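Local coordinates for prolyl 4-hydroxylase alpha subunit Fe(2+) 2OG dioxygenase domain-containing protein (Burkholderia ambifaria, PDB 3W20) that probably oxidises N-substituted L-amino acids as a 2-oxoglutarate-dependent dioxygenase of the double-stranded beta-helix fold, here with zinc in its metal site, at residues A7-F12 / D33-I38. Numbering follows the deposited sequence.
Sequences AQLMRF and DEADAI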
ATOM      1  N   ALA A   7      32.165   0.797  21.722  1.00 21.49           N
ATOM      2  CA  ALA A   7      31.098  -0.235  21.643  1.00 21.52           C
ATOM      3  C   ALA A   7      31.221  -1.220  22.807  1.00 21.60           C
ATOM      4  O   ALA A   7      32.357  -1.581  23.243  1.00 21.37           O
ATOM      5  CB  ALA A   7      31.135  -0.953  20.293  1.00 19.88           C
ATOM      6  N   GLN A   8      30.086  -1.589  23.349  1.00 18.74           N
ATOM      7  CA  GLN A   8      30.067  -2.743  24.297  1.00 19.55           C
ATOM      8  C   GLN A   8      29.355  -3.896  23.614  1.00 20.27           C
ATOM      9  O   GLN A   8      28.194  -3.759  23.139  1.00 18.14           O
ATOM     10  CB  GLN A   8      29.327  -2.404  25.591  1.00 23.76           C
ATOM     11  CG  GLN A   8      29.948  -1.247  26.442  1.00 30.49           C
ATOM     12  CD  GLN A   8      31.380  -1.555  26.926  1.00 37.07           C
ATOM     13  OE1 GLN A   8      31.634  -2.633  27.459  1.00 40.04           O
ATOM     14  NE2 GLN A   8      32.328  -0.594  26.730  1.00 36.39           N
ATOM     15  N   LEU A   9      30.019  -5.042  23.558  1.00 18.08           N
ATOM     16  CA  LEU A   9      29.416  -6.167  22.841  1.00 19.97           C
ATOM     17  C   LEU A   9      28.955  -7.224  23.864  1.00 20.62           C
ATOM     18  O   LEU A   9      29.757  -7.736  24.659  1.00 19.64           O
ATOM     19  CB  LEU A   9      30.461  -6.727  21.860  1.00 22.21           C
ATOM     20  CG  LEU A   9      30.113  -7.828  20.867  1.00 26.87           C
ATOM     21  CD1 LEU A   9      31.132  -7.623  19.735  1.00 25.16           C
ATOM     22  CD2 LEU A   9      30.248  -9.236  21.459  1.00 31.16           C
HETATM   23  N   MSE A  10      27.661  -7.585  23.860  1.00 19.93           N
HETATM   24  CA  MSE A  10      27.107  -8.428  24.906  1.00 19.81           C
HETATM   25  C   MSE A  10      26.691  -9.752  24.370  1.00 20.38           C
HETATM   26  O   MSE A  10      25.995  -9.805  23.354  1.00 16.35           O
HETATM   27  CB  MSE A  10      25.866  -7.808  25.552  1.00 22.06           C
HETATM   28  CG  MSE A  10      25.445  -6.516  24.863  1.00 36.54           C
HETATM   29 SE   MSE A  10      26.405  -5.015  25.742  1.00 40.16          SE
HETATM   30  CE  MSE A  10      25.323  -5.556  27.197  1.00 20.61           C
ATOM     31  N   ARG A  11      27.075 -10.842  25.056  1.00 16.45           N
ATOM     32  CA  ARG A  11      26.504 -12.182  24.774  1.00 19.54           C
ATOM     33  C   ARG A  11      25.941 -12.697  26.052  1.00 17.72           C
ATOM     34  O   ARG A  11      26.513 -12.419  27.117  1.00 17.22           O
ATOM     35  CB  ARG A  11      27.644 -13.121  24.330  1.00 21.11           C
ATOM     36  CG  ARG A  11      27.992 -12.994  22.884  1.00 31.76           C
ATOM     37  CD  ARG A  11      26.808 -13.540  22.088  1.00 38.58           C
ATOM     38  NE  ARG A  11      27.124 -14.707  21.337  1.00 46.18           N
ATOM     39  CZ  ARG A  11      26.396 -15.187  20.338  1.00 41.82           C
ATOM     40  NH1 ARG A  11      25.186 -14.654  19.959  1.00 31.52           N
ATOM     41  NH2 ARG A  11      26.867 -16.278  19.752  1.00 49.23           N
ATOM     42  N   PHE A  12      24.860 -13.448  25.988  1.00 17.29           N
ATOM     43  CA  PHE A  12      24.271 -14.069  27.184  1.00 19.49           C
ATOM     44  C   PHE A  12      25.322 -14.757  28.057  1.00 19.59           C
ATOM     45  O   PHE A  12      26.164 -15.479  27.559  1.00 21.99           O
ATOM     46  CB  PHE A  12      23.148 -15.108  26.841  1.00 17.93           C
ATOM     47  CG  PHE A  12      21.924 -14.474  26.216  1.00 17.89           C
ATOM     48  CD1 PHE A  12      21.084 -13.676  26.982  1.00 16.38           C
ATOM     49  CD2 PHE A  12      21.675 -14.638  24.837  1.00 17.95           C
ATOM     50  CE1 PHE A  12      19.948 -13.094  26.421  1.00 16.00           C
ATOM     51  CE2 PHE A  12      20.586 -13.991  24.257  1.00 17.77           C
ATOM     52  CZ  PHE A  12      19.742 -13.185  25.028  1.00 16.88           C
ATOM     53  N   ASP A  33      26.034 -13.998  14.285  1.00 15.99           N
ATOM     54  CA  ASP A  33      25.706 -14.588  15.554  1.00 16.07           C
ATOM     55  C   ASP A  33      26.872 -14.599  16.537  1.00 16.12           C
ATOM     56  O   ASP A  33      27.027 -15.547  17.322  1.00 17.24           O
ATOM     57  CB  ASP A  33      25.015 -15.992  15.419  1.00 16.09           C
ATOM     58  CG  ASP A  33      24.253 -16.409  16.635  1.00 18.04           C
ATOM     59  OD1 ASP A  33      23.766 -15.578  17.467  1.00 15.83           O
ATOM     60  OD2 ASP A  33      24.156 -17.657  16.855  1.00 18.73           O
ATOM     61  N   GLU A  34      27.674 -13.549  16.537  1.00 16.75           N
ATOM     62  CA  GLU A  34      28.829 -13.432  17.474  1.00 18.77           C
ATOM     63  C   GLU A  34      28.494 -12.501  18.678  1.00 19.81           C
ATOM     64  O   GLU A  34      29.307 -12.317  19.583  1.00 22.33           O
ATOM     65  CB  GLU A  34      30.039 -12.864  16.739  1.00 19.82           C
ATOM     66  CG  GLU A  34      30.709 -13.940  15.839  1.00 25.71           C
ATOM     67  CD  GLU A  34      31.629 -13.335  14.783  1.00 30.17           C
ATOM     68  OE1 GLU A  34      31.865 -12.110  14.854  1.00 33.19           O
ATOM     69  OE2 GLU A  34      32.120 -14.083  13.887  1.00 28.17           O
ATOM     70  N   ALA A  35      27.329 -11.894  18.647  1.00 17.32           N
ATOM     71  CA  ALA A  35      26.881 -11.057  19.772  1.00 17.71           C
ATOM     72  C   ALA A  35      25.344 -11.109  19.821  1.00 15.74           C
ATOM     73  O   ALA A  35      24.694 -11.342  18.797  1.00 14.95           O
ATOM     74  CB  ALA A  35      27.328  -9.634  19.552  1.00 20.43           C
ATOM     75  N   ASP A  36      24.758 -10.904  21.009  1.00 14.72           N
ATOM     76  CA  ASP A  36      23.338 -10.772  21.066  1.00 15.35           C
ATOM     77  C   ASP A  36      22.899  -9.290  21.010  1.00 14.36           C
ATOM     78  O   ASP A  36      21.848  -8.973  20.498  1.00 13.53           O
ATOM     79  CB  ASP A  36      22.876 -11.494  22.321  1.00 14.45           C
ATOM     80  CG  ASP A  36      23.294 -12.946  22.307  1.00 19.13           C
ATOM     81  OD1 ASP A  36      22.908 -13.617  21.340  1.00 19.48           O
ATOM     82  OD2 ASP A  36      24.137 -13.374  23.136  1.00 18.72           O
ATOM     83  N   ALA A  37      23.676  -8.414  21.599  1.00 14.20           N
ATOM     84  CA  ALA A  37      23.445  -6.973  21.527  1.00 14.11           C
ATOM     85  C   ALA A  37      24.740  -6.229  21.545  1.00 14.52           C
ATOM     86  O   ALA A  37      25.757  -6.693  22.090  1.00 17.83           O
ATOM     87  CB  ALA A  37      22.545  -6.486  22.677  1.00 14.72           C
ATOM     88  N   ILE A  38      24.723  -5.074  20.935  1.00 14.89           N
ATOM     89  CA  ILE A  38      25.880  -4.148  20.893  1.00 13.52           C
ATOM     90  C   ILE A  38      25.338  -2.757  21.159  1.00 15.19           C
ATOM     91  O   ILE A  38      24.356  -2.273  20.514  1.00 15.50           O
ATOM     92  CB  ILE A  38      26.606  -4.185  19.564  1.00 13.78           C
ATOM     93  CG1 ILE A  38      27.113  -5.626  19.299  1.00 13.28           C
ATOM     94  CG2 ILE A  38      27.890  -3.285  19.619  1.00 16.15           C
ATOM     95  CD1 ILE A  38      27.926  -5.746  17.977  1.00 13.72           C
TER
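The guanidinium of R11 lies with one face over the backbone of E34 and A35, the N of A35 sitting 3.5 Å above its plane and displaced toward the rim. At the edge, D33 OD1 takes a nearly straight salt-bridged hydrogen bond from R11 NH1 at 3.0 Å. D33 OD1 lies in the guanidinium plane, while NH1 meets the D33 carboxylate from above the carboxylate plane, the two planes being 86° apart. NH1 also reaches D36 OD1 at 2.9 Å, obliquely and with a weak, bent bond, so one nitrogen bridges two carboxylates. The R11 chain, bent at chi2 and chi3, runs over A35 to get there. The ring of F12 comes to the same carboxylate at a slant, CE2 lying 3.5 Å from D36 CG, while the backbone N of F12 bonds to D36 OD2, an atom whose place is less certain.

Behind this polar end the strands pair antiparallel. M10 O accepts from both D36 N (2.9 Å) and A37 N (3.2 Å), which makes a classic beta bulge. L9 and I38 share a face, side by side, and L9 CD2 packs on A35 CB at 3.5 Å.

D33, with its positive phi, closes the C-terminal end of helix 23-31 in a Schellman motif, and that helix covers I38 and A35. Q241 binds D33 OD1 and A35 O from strand 236-241, which flanks strand 37-41, whereas strand 17-22 pairs with the far side of strand 4-10.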